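Local coordinates for beta-N-acetylglucosaminidase-like protein Glycoside hydrolase family 20 (Flavobacterium johnsoniae, PDB 6YHH) that probably hydrolyses terminal N-acetylglucosamine units from chitin fragments, acting as a family 20 beta-N-acetylhexosaminidase in bacterial chitin breakdown, at residues 5-10 against 121-126; 14-19 against 136-141. All coordinates share one frame; numbering follows the deposited sequence.

Interaction 1 of 2, residues 5-10 against 121-126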
ATOM      1  N   GLU A   5      -6.560  -4.373 -34.059  1.00 24.49           N
ATOM      2  CA  GLU A   5      -6.745  -2.996 -33.594  1.00 26.90           C
ATOM      3  C   GLU A   5      -7.507  -2.833 -32.225  1.00 27.88           C
ATOM      4  O   GLU A   5      -7.481  -1.763 -31.638  1.00 30.84           O
ATOM      5  CB  GLU A   5      -7.477  -2.187 -34.704  1.00 29.54           C
ATOM      6  N   GLN A   6      -8.173  -3.865 -31.726  1.00 25.07           N
ATOM      7  CA  GLN A   6      -8.928  -3.787 -30.493  1.00 22.15           C
ATOM      8  C   GLN A   6      -8.087  -4.327 -29.335  1.00 19.28           C
ATOM      9  O   GLN A   6      -8.564  -4.356 -28.206  1.00 22.37           O
ATOM     10  CB  GLN A   6     -10.165  -4.664 -30.642  1.00 25.64           C
ATOM     11  CG  GLN A   6     -11.113  -4.125 -31.682  1.00 34.82           C
ATOM     12  CD  GLN A   6     -12.247  -5.101 -31.940  1.00 40.26           C
ATOM     13  OE1 GLN A   6     -12.136  -5.976 -32.777  1.00 42.69           O
ATOM     14  NE2 GLN A   6     -13.306  -4.988 -31.169  1.00 46.36           N
ATOM     15  N   LEU A   7      -6.896  -4.842 -29.630  1.00 13.62           N
ATOM     16  CA  LEU A   7      -6.082  -5.491 -28.610  1.00 13.94           C
ATOM     17  C   LEU A   7      -5.280  -4.455 -27.840  1.00 12.86           C
ATOM     18  O   LEU A   7      -4.498  -3.679 -28.433  1.00 12.35           O
ATOM     19  CB  LEU A   7      -5.153  -6.574 -29.197  1.00 15.32           C
ATOM     20  CG  LEU A   7      -5.873  -7.731 -30.010  1.00 17.04           C
ATOM     21  CD1 LEU A   7      -4.785  -8.731 -30.409  1.00 17.00           C
ATOM     22  CD2 LEU A   7      -7.018  -8.373 -29.240  1.00 19.00           C
ATOM     23  N   ASN A   8      -5.357  -4.570 -26.514  1.00 11.77           N
ATOM     24  CA  ASN A   8      -4.561  -3.663 -25.662  1.00 11.85           C
ATOM     25  C   ASN A   8      -3.288  -4.236 -25.170  1.00 11.16           C
ATOM     26  O   ASN A   8      -3.083  -4.469 -23.970  1.00 13.34           O
ATOM     27  CB  ASN A   8      -5.455  -3.086 -24.576  1.00 11.43           C
ATOM     28  CG  ASN A   8      -6.626  -2.319 -25.184  1.00 11.60           C
ATOM     29  OD1 ASN A   8      -6.416  -1.440 -26.005  1.00 11.41           O
ATOM     30  ND2 ASN A   8      -7.853  -2.655 -24.774  1.00 13.04           N
ATOM     31  N   LEU A   9      -2.366  -4.456 -26.128  1.00 11.66           N
ATOM     32  CA  LEU A   9      -1.068  -5.083 -25.838  1.00 11.54           C
ATOM     33  C   LEU A   9      -0.046  -3.997 -25.700  1.00 11.44           C
ATOM     34  O   LEU A   9       0.010  -3.087 -26.545  1.00 10.79           O
ATOM     35  CB  LEU A   9      -0.599  -6.045 -26.948  1.00 11.94           C
ATOM     36  CG  LEU A   9      -1.642  -7.078 -27.354  1.00 14.13           C
ATOM     37  CD1 LEU A   9      -1.134  -8.019 -28.468  1.00 13.92           C
ATOM     38  CD2 LEU A   9      -2.162  -7.872 -26.157  1.00 15.53           C
ATOM     39  N   MET A  10       0.850  -4.073 -24.703  1.00  9.94           N
ATOM     40  CA  MET A  10       1.855  -3.043 -24.513  1.00  9.98           C
ATOM     41  C   MET A  10       2.965  -3.681 -23.647  1.00  9.56           C
ATOM     42  O   MET A  10       2.657  -4.209 -22.575  1.00 10.22           O
ATOM     43  CB  MET A  10       1.347  -1.804 -23.787  1.00 10.10           C
ATOM     44  CG  MET A  10       2.365  -0.688 -23.780  1.00  9.64           C
ATOM     45  SD  MET A  10       1.753   0.852 -23.011  1.00 10.37           S
ATOM     46  CE  MET A  10       0.324   1.247 -24.022  1.00 11.16           C
ATOM     47  N   LEU A 121      -2.057 -12.234 -20.430  1.00 10.59           N
ATOM     48  CA  LEU A 121      -2.999 -11.448 -19.608  1.00  9.92           C
ATOM     49  C   LEU A 121      -3.590 -10.299 -20.367  1.00 10.34           C
ATOM     50  O   LEU A 121      -4.782  -9.988 -20.213  1.00 10.85           O
ATOM     51  CB  LEU A 121      -2.276 -10.965 -18.364  1.00 10.54           C
ATOM     52  CG  LEU A 121      -1.989 -12.056 -17.339  1.00 10.20           C
ATOM     53  CD1 LEU A 121      -1.046 -11.541 -16.265  1.00 10.51           C
ATOM     54  CD2 LEU A 121      -3.298 -12.602 -16.745  1.00 11.59           C
ATOM     55  N   GLN A 122      -2.758  -9.647 -21.202  1.00 10.09           N
ATOM     56  CA  GLN A 122      -3.273  -8.507 -21.976  1.00 11.33           C
ATOM     57  C   GLN A 122      -4.180  -8.892 -23.071  1.00 10.56           C
ATOM     58  O   GLN A 122      -5.026  -8.063 -23.476  1.00 11.45           O
ATOM     59  CB  GLN A 122      -2.111  -7.698 -22.516  1.00  9.79           C
ATOM     60  CG  GLN A 122      -1.294  -6.982 -21.434  1.00 10.40           C
ATOM     61  CD  GLN A 122      -0.153  -6.153 -22.029  1.00 11.66           C
ATOM     62  OE1 GLN A 122       0.266  -6.371 -23.171  1.00 11.28           O
ATOM     63  NE2 GLN A 122       0.395  -5.223 -21.224  1.00 11.95           N
ATOM     64  N   LEU A 123      -4.116 -10.161 -23.478  1.00 11.18           N
ATOM     65  CA  LEU A 123      -5.012 -10.626 -24.520  1.00 12.87           C
ATOM     66  C   LEU A 123      -6.398 -10.972 -24.051  1.00 13.33           C
ATOM     67  O   LEU A 123      -7.334 -11.147 -24.861  1.00 12.43           O
ATOM     68  CB  LEU A 123      -4.441 -11.889 -25.201  1.00 14.78           C
ATOM     69  CG  LEU A 123      -3.554 -11.896 -26.408  1.00 19.10           C
ATOM     70  CD1 LEU A 123      -3.410 -13.390 -26.835  1.00 20.87           C
ATOM     71  CD2 LEU A 123      -4.111 -11.040 -27.579  1.00 16.31           C
ATOM     72  N   LEU A 124      -6.570 -11.083 -22.735  1.00 12.43           N
ATOM     73  CA  LEU A 124      -7.911 -11.395 -22.124  1.00 12.57           C
ATOM     74  C   LEU A 124      -8.969 -10.486 -22.557  1.00 12.76           C
ATOM     75  O   LEU A 124      -8.803  -9.228 -22.503  1.00 13.67           O
ATOM     76  CB  LEU A 124      -7.799 -11.394 -20.604  1.00 13.70           C
ATOM     77  CG  LEU A 124      -9.071 -11.910 -19.864  1.00 15.07           C
ATOM     78  CD1 LEU A 124      -9.320 -13.364 -20.126  1.00 16.19           C
ATOM     79  CD2 LEU A 124      -8.879 -11.510 -18.393  1.00 17.35           C
ATOM     80  N   GLN A 125     -10.069 -11.056 -23.032  1.00 11.90           N
ATOM     81  CA  GLN A 125     -11.250 -10.341 -23.455  1.00 13.65           C
ATOM     82  C   GLN A 125     -12.444 -10.864 -22.659  1.00 15.12           C
ATOM     83  O   GLN A 125     -12.370 -11.893 -21.985  1.00 13.43           O
ATOM     84  CB  GLN A 125     -11.528 -10.520 -24.965  1.00 13.79           C
ATOM     85  CG  GLN A 125     -10.343 -10.184 -25.859  1.00 15.08           C
ATOM     86  CD  GLN A 125      -9.822  -8.791 -25.762  1.00 18.11           C
ATOM     87  OE1 GLN A 125      -8.560  -8.561 -25.753  1.00 23.30           O
ATOM     88  NE2 GLN A 125     -10.702  -7.846 -25.861  1.00 20.03           N
ATOM     89  N   ASN A 126     -13.555 -10.150 -22.784  1.00 16.75           N
ATOM     90  CA  ASN A 126     -14.829 -10.643 -22.247  1.00 16.97           C
ATOM     91  C   ASN A 126     -15.975 -10.075 -23.052  1.00 18.66           C
ATOM     92  O   ASN A 126     -15.790  -9.058 -23.748  1.00 19.25           O
ATOM     93  CB  ASN A 126     -14.999 -10.291 -20.748  1.00 18.09           C
ATOM     94  CG  ASN A 126     -14.900  -8.812 -20.455  1.00 24.33           C
ATOM     95  OD1 ASN A 126     -15.909  -8.039 -20.690  1.00 22.30           O
ATOM     96  ND2 ASN A 126     -13.757  -8.409 -19.743  1.00 25.16           N
TER
HETATM   97  O   HOH W   1      -6.673  -6.535 -25.019  1.00 15.67           O
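The carboxamide of Q122 docks on the backbone of M10, joining the N-terminal loop to the C-terminal part of helix 110-123 in the domain that precedes the TIM-barrel catalytic domain of family 20 hexosaminidases. Both amide functions are used on one residue: M10 N donates to Q122 OE1 at 2.8 Å, and Q122 NE2 returns a bond to M10 O, also 2.8 Å. The two bonds differ in approach. M10 O lies within 7° of the amide plane of Q122 and receives NE2 on a lone pair, whereas M10 N reaches OE1 from above the carbonyl plane, 36° out of it. Gripped at both ends, the carboxamide is fixed in rotation. Q122 gets there with CG beside its backbone N and an extended chain (chi2 -179°), so that it spans the gap between helix and loop. Its CB is met by L9 CD2 at 3.6 Å, the leucine crossing the glutamine stem obliquely. Next to these two hydrogen bonds, L123 turns CD2 to L7 CD1 (3.7 Å) and, more loosely, to L9 CD2, forming a small apolar patch.

In the next shell, R490 of helix 484-497 bonds through NH1 to L9 O, and M10 packs on L491 and V494 of the same helix, so the loop lies between helix 110-123 and this later helix. Towards N8 the two backbones are joined by a water: it accepts from N8 N at 2.8 Å and donates to Q122 O at 2.7 Å.

Interaction 2 of 2, residues 14-19 against 136-141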
ATOM      1  N   GLN A  14       6.214  -7.766 -31.622  1.00 10.19           N
ATOM      2  CA  GLN A  14       6.941  -7.626 -32.902  1.00 11.03           C
ATOM      3  C   GLN A  14       6.074  -8.221 -34.053  1.00 11.53           C
ATOM      4  O   GLN A  14       6.101  -7.718 -35.190  1.00 12.63           O
ATOM      5  CB  GLN A  14       8.318  -8.315 -32.882  1.00 11.00           C
ATOM      6  CG  GLN A  14       9.361  -7.766 -31.880  1.00 11.47           C
ATOM      7  CD  GLN A  14       9.869  -6.372 -32.207  1.00 12.07           C
ATOM      8  OE1 GLN A  14       9.733  -5.850 -33.358  1.00 12.95           O
ATOM      9  NE2 GLN A  14      10.419  -5.711 -31.162  1.00 13.32           N
ATOM     10  N   ASN A  15       5.325  -9.244 -33.755  1.00 10.42           N
ATOM     11  CA  ASN A  15       4.435  -9.903 -34.747  1.00 11.63           C
ATOM     12  C   ASN A  15       3.149 -10.270 -34.075  1.00 12.31           C
ATOM     13  O   ASN A  15       3.171 -10.954 -33.027  1.00 13.12           O
ATOM     14  CB  ASN A  15       5.063 -11.186 -35.298  1.00 10.87           C
ATOM     15  CG  ASN A  15       6.424 -10.965 -35.921  1.00 12.14           C
ATOM     16  OD1 ASN A  15       7.491 -11.083 -35.286  1.00 15.29           O
ATOM     17  ND2 ASN A  15       6.392 -10.592 -37.138  1.00 10.63           N
ATOM     18  N   VAL A  16       2.053  -9.882 -34.698  1.00 11.23           N
ATOM     19  CA  VAL A  16       0.714 -10.205 -34.134  1.00 12.54           C
ATOM     20  C   VAL A  16      -0.218 -10.531 -35.277  1.00 11.99           C
ATOM     21  O   VAL A  16      -0.459  -9.660 -36.114  1.00 13.26           O
ATOM     22  CB  VAL A  16       0.093  -8.999 -33.410  1.00 12.97           C
ATOM     23  CG1 VAL A  16      -1.301  -9.352 -32.840  1.00 14.18           C
ATOM     24  CG2 VAL A  16       1.049  -8.488 -32.330  1.00 14.67           C
ATOM     25  N   VAL A  17      -0.830 -11.704 -35.240  1.00 13.34           N
ATOM     26  CA  VAL A  17      -1.909 -12.033 -36.177  1.00 12.76           C
ATOM     27  C   VAL A  17      -3.111 -12.564 -35.404  1.00 14.33           C
ATOM     28  O   VAL A  17      -2.937 -13.430 -34.560  1.00 14.76           O
ATOM     29  CB  VAL A  17      -1.432 -13.076 -37.195  1.00 13.92           C
ATOM     30  CG1 VAL A  17      -2.537 -13.389 -38.220  1.00 15.12           C
ATOM     31  CG2 VAL A  17      -0.216 -12.519 -37.887  1.00 15.96           C
ATOM     32  N   VAL A  18      -4.283 -12.040 -35.710  1.00 15.15           N
ATOM     33  CA  VAL A  18      -5.493 -12.598 -35.090  1.00 16.34           C
ATOM     34  C   VAL A  18      -6.253 -13.399 -36.156  1.00 17.94           C
ATOM     35  O   VAL A  18      -6.518 -12.869 -37.243  1.00 16.77           O
ATOM     36  CB  VAL A  18      -6.399 -11.464 -34.615  1.00 18.54           C
ATOM     37  CG1 VAL A  18      -7.713 -11.980 -34.051  1.00 17.49           C
ATOM     38  CG2 VAL A  18      -5.624 -10.620 -33.603  1.00 17.64           C
ATOM     39  N   ASN A  19      -6.645 -14.607 -35.792  1.00 16.81           N
ATOM     40  CA  ASN A  19      -7.406 -15.495 -36.726  1.00 19.91           C
ATOM     41  C   ASN A  19      -8.840 -15.631 -36.169  1.00 23.69           C
ATOM     42  O   ASN A  19      -9.212 -14.956 -35.219  1.00 29.62           O
ATOM     43  CB  ASN A  19      -6.583 -16.806 -36.884  1.00 19.32           C
ATOM     44  CG  ASN A  19      -5.260 -16.581 -37.675  1.00 20.85           C
ATOM     45  OD1 ASN A  19      -5.171 -15.736 -38.540  1.00 22.97           O
ATOM     46  ND2 ASN A  19      -4.253 -17.247 -37.297  1.00 25.17           N
ATOM     47  N   SER A 136      -5.087 -16.554 -32.169  1.00 13.69           N
ATOM     48  CA  SER A 136      -4.060 -15.604 -32.617  1.00 13.30           C
ATOM     49  C   SER A 136      -2.679 -16.233 -32.502  1.00 13.82           C
ATOM     50  O   SER A 136      -2.470 -17.211 -31.734  1.00 14.24           O
ATOM     51  CB  SER A 136      -4.160 -14.334 -31.734  1.00 13.88           C
ATOM     52  OG  SER A 136      -4.024 -14.697 -30.359  1.00 12.82           O
ATOM     53  N   GLN A 137      -1.690 -15.596 -33.150  1.00 12.96           N
ATOM     54  CA  GLN A 137      -0.324 -16.020 -33.072  1.00 15.51           C
ATOM     55  C   GLN A 137       0.547 -14.798 -32.931  1.00 13.29           C
ATOM     56  O   GLN A 137       0.398 -13.850 -33.702  1.00 13.71           O
ATOM     57  CB  GLN A 137       0.154 -16.795 -34.342  1.00 18.55           C
ATOM     58  CG  GLN A 137      -0.703 -18.010 -34.644  1.00 24.14           C
ATOM     59  CD  GLN A 137      -1.864 -17.619 -35.571  1.00 29.47           C
ATOM     60  OE1 GLN A 137      -1.639 -16.917 -36.549  1.00 44.48           O
ATOM     61  NE2 GLN A 137      -3.108 -18.006 -35.231  1.00 34.36           N
ATOM     62  N   ILE A 138       1.422 -14.870 -31.930  1.00 12.13           N
ATOM     63  CA  ILE A 138       2.302 -13.773 -31.609  1.00 12.87           C
ATOM     64  C   ILE A 138       3.673 -14.307 -31.518  1.00 12.80           C
ATOM     65  O   ILE A 138       3.883 -15.355 -30.870  1.00 13.85           O
ATOM     66  CB  ILE A 138       1.855 -13.098 -30.262  1.00 13.72           C
ATOM     67  CG1 ILE A 138       0.599 -12.309 -30.443  1.00 14.56           C
ATOM     68  CG2 ILE A 138       2.975 -12.245 -29.653  1.00 13.66           C
ATOM     69  CD1 ILE A 138      -0.070 -11.807 -29.155  1.00 14.50           C
ATOM     70  N   SER A 139       4.669 -13.623 -32.088  1.00 12.28           N
ATOM     71  CA  SER A 139       6.030 -13.952 -31.862  1.00 13.49           C
ATOM     72  C   SER A 139       6.745 -12.643 -31.591  1.00 12.97           C
ATOM     73  O   SER A 139       6.486 -11.622 -32.261  1.00 12.99           O
ATOM     74  CB  SER A 139       6.711 -14.797 -33.001  1.00 16.55           C
ATOM     75  OG  SER A 139       6.784 -14.066 -34.118  1.00 16.39           O
ATOM     76  N   ASP A 140       7.607 -12.684 -30.575  1.00 11.57           N
ATOM     77  CA  ASP A 140       8.049 -11.403 -29.980  1.00 11.56           C
ATOM     78  C   ASP A 140       9.436 -11.488 -29.424  1.00 11.74           C
ATOM     79  O   ASP A 140       9.958 -12.564 -29.176  1.00 11.92           O
ATOM     80  CB  ASP A 140       7.021 -11.071 -28.819  1.00 10.10           C
ATOM     81  CG  ASP A 140       6.929  -9.611 -28.449  1.00 10.80           C
ATOM     82  OD1 ASP A 140       7.439  -8.726 -29.171  1.00 10.40           O
ATOM     83  OD2 ASP A 140       6.271  -9.345 -27.404  1.00 10.53           O
ATOM     84  N   PHE A 141      10.044 -10.322 -29.249  1.00 11.36           N
ATOM     85  CA  PHE A 141      11.354 -10.198 -28.696  1.00 10.66           C
ATOM     86  C   PHE A 141      11.578  -8.688 -28.515  1.00 10.25           C
ATOM     87  O   PHE A 141      10.931  -7.877 -29.170  1.00 10.29           O
ATOM     88  CB  PHE A 141      12.436 -10.763 -29.697  1.00 12.23           C
ATOM     89  CG  PHE A 141      12.326 -10.160 -31.123  1.00 11.68           C
ATOM     90  CD1 PHE A 141      11.513 -10.714 -32.061  1.00 12.48           C
ATOM     91  CD2 PHE A 141      12.963  -8.957 -31.439  1.00 12.90           C
ATOM     92  CE1 PHE A 141      11.357 -10.146 -33.326  1.00 12.36           C
ATOM     93  CE2 PHE A 141      12.880  -8.400 -32.709  1.00 13.42           C
ATOM     94  CZ  PHE A 141      12.054  -9.015 -33.652  1.00 13.78           C
TER
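F141 lies flat against the side chain of Q14, whose CG stands over the centre of the ring, 3.4 Å from the centroid, a CH-pi contact. Q14 is bent at chi2 (-68°), which lays its carboxamide nearly parallel to the ring, the planes 13° apart, and lets NE2 donate to F141 O at 3.0 Å in the carbonyl plane. One glutamine thus covers one face of the phenyl ring and binds the backbone of the same residue. Beside it, Q14 N donates to D140 OD1 at 2.9 Å, coming from above the carboxylate plane; OD1 also accepts from W476 NE1, so this oxygen holds two donors.

From here the two segments run on as an antiparallel pair, strand 15-19 against strand 131-140, in the mixed sheet of the N-terminal domain. The hydrogen-bonded pair V17 and Q137 is the straighter one: V17 N to Q137 O and Q137 N to V17 O are both 2.9 Å. At N15 and S139 the bonding is looser, with N15 N to S139 O weak.

V16, V18, S136 and I138 share one face, where V16 CG1 approaches I138 CG1 at 4.3 Å and I138 also packs on T119 of helix 110-123. S136 OG bonds to P134 O. V17 and Q137 share the other face with N15 and S139; there Q137, bent at chi2, folds its carboxamide towards N19 at the strand end, the two amide planes 24° apart. As modelled, N19 ND2 and Q137 NE2 stand only 2.5 Å apart, a tight approach of two donors with no hydrogen bond between them.

Overall arrangement
From the N terminus the chain first runs through 5-10, then forms strand 15-19, and some hundred residues later passes down helix 110-123 and through strand 125-126 into strand 131-140. Interaction 1 closes the span from 5-10 to 121-126, interaction 2 that from 14-19 to 136-141; the segments alternate, so the two closures cross. Interaction 1 ties the N-terminal loop to helix 110-123, and interaction 2 joins strand 15-19 into the sheet beside strand 131-140, itself a neighbour of strand 125-126. The two contacts adjoin, their centres about 12 Å apart: L7 packs on V16 and V18, L9 on I138, and L123 on S136, between loop, helix and sheet.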